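Local coordinates for protein salmonella typhimurium DB7155 bacteriophage DET7 tailspike (Bacteriophage, PDB 2V5I) that probably binds and hydrolyses the O-antigen polysaccharide of its Salmonella host, serving as the receptor-binding tailspike of the phage, at residues A177-S182 with I201-N206. Sequence-based numbering, arbitrary orientation.
Sequences AYLFRS and IITFEN
Glu205 reaches across to Arg181 on the face these two share with Leu179 and Thr203. Glu205 CB sits 4.2 Å from Leu179 CD1; CG leaves anti to the backbone N (chi1 178°), the chain bends at chi2, and the carboxylate turns toward the neighbouring strand. Glu205 OE1 lies 3.3 Å from Arg181 CG and takes the salt bridge from Arg181 NH1 at 3.1 Å, a bent bond that meets OE1 on its anti side and out of the carboxylate plane. OE2 accepts from Leu207 N and from a water that also contacts Ser182 OG. Arg181 NE has its own acid, Asp159 on the adjacent strand 156-161, so the guanidinium charge is probably shared between two carboxylates. Leu179 CD2 lies against one face of the Arg181 guanidinium, toward its rim, while Leu179 CD1 rests 3.7 Å from Thr203 CG2.

Strands 177-181 and 202-205 are successive rungs on one side of the parallel beta-helix of the P22-type tailspike, running in register. Five backbone bonds join the two segments; both end bonds, Tyr178 N to Ile201 O and Ser182 N to Glu205 O, are 2.8 Å. On the other face, turned into the helix interior, equivalent positions lie side by side, pointing the same way: Phe204 CE1 lies over one face of the Phe180 ring, displaced toward its rim, 3.5 Å from Phe180 CD1, with the planes 28° apart and little overlap. Val188 of strand 187-196 touches both Phe180 and Ile202.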
loop_
_atom_site.group_PDB
_atom_site.type_symbol
_atom_site.label_atom_id
_atom_site.label_comp_id
_atom_site.label_asym_id
_atom_site.label_seq_id
_atom_site.Cartn_x
_atom_site.Cartn_y
_atom_site.Cartn_z
ATOM N N ALA A 177 -25.886 18.044 -7.633
ATOM C CA ALA A 177 -25.934 17.066 -6.532
ATOM C C ALA A 177 -26.693 15.809 -6.931
ATOM O O ALA A 177 -27.636 15.875 -7.661
ATOM C CB ALA A 177 -26.569 17.666 -5.328
ATOM N N TYR A 178 -26.236 14.647 -6.411
ATOM C CA TYR A 178 -26.919 13.413 -6.555
ATOM C C TYR A 178 -27.272 12.936 -5.157
ATOM O O TYR A 178 -26.412 12.817 -4.296
ATOM C CB TYR A 178 -25.993 12.405 -7.269
ATOM C CG TYR A 178 -25.791 12.782 -8.722
ATOM C CD1 TYR A 178 -24.761 13.675 -9.116
ATOM C CD2 TYR A 178 -26.638 12.279 -9.713
ATOM C CE1 TYR A 178 -24.632 14.048 -10.457
ATOM C CE2 TYR A 178 -26.507 12.658 -11.049
ATOM C CZ TYR A 178 -25.484 13.514 -11.407
ATOM O OH TYR A 178 -25.398 13.830 -12.757
ATOM N N LEU A 179 -28.564 12.719 -4.911
ATOM C CA LEU A 179 -29.072 12.472 -3.567
ATOM C C LEU A 179 -29.932 11.238 -3.619
ATOM O O LEU A 179 -30.814 11.150 -4.456
ATOM C CB LEU A 179 -29.917 13.669 -3.121
ATOM C CG LEU A 179 -30.756 13.487 -1.860
ATOM C CD1 LEU A 179 -29.895 13.137 -0.665
ATOM C CD2 LEU A 179 -31.524 14.744 -1.637
ATOM N N PHE A 180 -29.629 10.246 -2.776
ATOM C CA PHE A 180 -30.429 9.045 -2.635
ATOM C C PHE A 180 -31.089 9.097 -1.264
ATOM O O PHE A 180 -30.381 9.071 -0.240
ATOM C CB PHE A 180 -29.520 7.822 -2.720
ATOM C CG PHE A 180 -28.981 7.559 -4.109
ATOM C CD1 PHE A 180 -27.853 8.249 -4.563
ATOM C CD2 PHE A 180 -29.556 6.621 -4.904
ATOM C CE1 PHE A 180 -27.388 8.016 -5.859
ATOM C CE2 PHE A 180 -29.070 6.337 -6.132
ATOM C CZ PHE A 180 -27.983 7.014 -6.598
ATOM N N ARG A 181 -32.431 9.069 -1.213
ATOM C CA ARG A 181 -33.158 9.157 0.047
ATOM C C ARG A 181 -33.814 7.793 0.299
ATOM O O ARG A 181 -34.552 7.285 -0.571
ATOM C CB ARG A 181 -34.284 10.184 -0.064
ATOM C CG ARG A 181 -33.856 11.612 -0.146
ATOM C CD ARG A 181 -35.113 12.439 -0.142
ATOM N NE ARG A 181 -34.875 13.857 -0.379
ATOM C CZ ARG A 181 -34.524 14.709 0.583
ATOM N NH1 ARG A 181 -34.280 14.259 1.807
ATOM N NH2 ARG A 181 -34.339 15.995 0.302
ATOM N N SER A 182 -33.511 7.176 1.433
ATOM C CA SER A 182 -34.059 5.908 1.856
ATOM C C SER A 182 -33.800 4.757 0.841
ATOM O O SER A 182 -34.675 3.882 0.636
ATOM C CB SER A 182 -35.555 6.037 2.079
ATOM O OG SER A 182 -35.765 6.951 3.114
ATOM N N ILE A 201 -22.012 16.508 -2.790
ATOM C CA ILE A 201 -22.078 16.100 -4.196
ATOM C C ILE A 201 -22.825 14.805 -4.378
ATOM O O ILE A 201 -23.684 14.713 -5.246
ATOM C CB ILE A 201 -20.723 16.170 -4.913
ATOM C CG1 ILE A 201 -20.089 17.541 -4.686
ATOM C CG2 ILE A 201 -20.901 15.875 -6.403
ATOM C CD1 ILE A 201 -18.773 17.808 -5.321
ATOM N N ILE A 202 -22.406 13.763 -3.633
ATOM C CA ILE A 202 -23.132 12.497 -3.607
ATOM C C ILE A 202 -23.505 12.200 -2.160
ATOM O O ILE A 202 -22.632 12.182 -1.322
ATOM C CB ILE A 202 -22.266 11.347 -4.170
ATOM C CG1 ILE A 202 -21.742 11.720 -5.595
ATOM C CG2 ILE A 202 -23.061 10.036 -4.169
ATOM C CD1 ILE A 202 -20.579 10.884 -6.123
ATOM N N THR A 203 -24.794 11.962 -1.905
ATOM C CA THR A 203 -25.285 11.762 -0.550
ATOM C C THR A 203 -26.231 10.564 -0.495
ATOM O O THR A 203 -27.093 10.418 -1.341
ATOM C CB THR A 203 -26.129 13.011 -0.117
ATOM O OG1 THR A 203 -25.323 14.182 -0.166
ATOM C CG2 THR A 203 -26.712 12.823 1.277
ATOM N N PHE A 204 -25.978 9.664 0.449
ATOM C CA PHE A 204 -26.932 8.626 0.797
ATOM C C PHE A 204 -27.516 8.973 2.156
ATOM O O PHE A 204 -26.817 8.877 3.172
ATOM C CB PHE A 204 -26.183 7.270 0.857
ATOM C CG PHE A 204 -25.721 6.781 -0.464
ATOM C CD1 PHE A 204 -26.594 6.270 -1.362
ATOM C CD2 PHE A 204 -24.359 6.923 -0.859
ATOM C CE1 PHE A 204 -26.134 5.806 -2.652
ATOM C CE2 PHE A 204 -23.954 6.442 -2.103
ATOM C CZ PHE A 204 -24.834 5.951 -2.982
ATOM N N GLU A 205 -28.806 9.340 2.156
ATOM C CA GLU A 205 -29.505 9.807 3.334
ATOM C C GLU A 205 -30.552 8.736 3.715
ATOM O O GLU A 205 -31.485 8.473 2.946
ATOM C CB GLU A 205 -30.196 11.114 2.971
ATOM C CG GLU A 205 -31.009 11.695 4.103
ATOM C CD GLU A 205 -32.482 11.234 4.064
ATOM O OE1 GLU A 205 -33.268 11.630 3.141
ATOM O OE2 GLU A 205 -32.904 10.478 4.969
ATOM N N ASN A 206 -30.326 8.062 4.857
ATOM C CA ASN A 206 -31.231 7.049 5.357
ATOM C C ASN A 206 -31.719 7.342 6.788
ATOM O O ASN A 206 -31.690 6.480 7.669
ATOM C CB ASN A 206 -30.532 5.668 5.280
ATOM C CG ASN A 206 -30.319 5.228 3.859
ATOM O OD1 ASN A 206 -29.317 5.609 3.238
ATOM N ND2 ASN A 206 -31.236 4.454 3.328
HETATM O O HOH W 1 -26.127 15.149 -2.605
HETATM O O HOH W 2 -30.167 6.326 0.692
HETATM O O HOH W 3 -34.519 8.454 5.002
#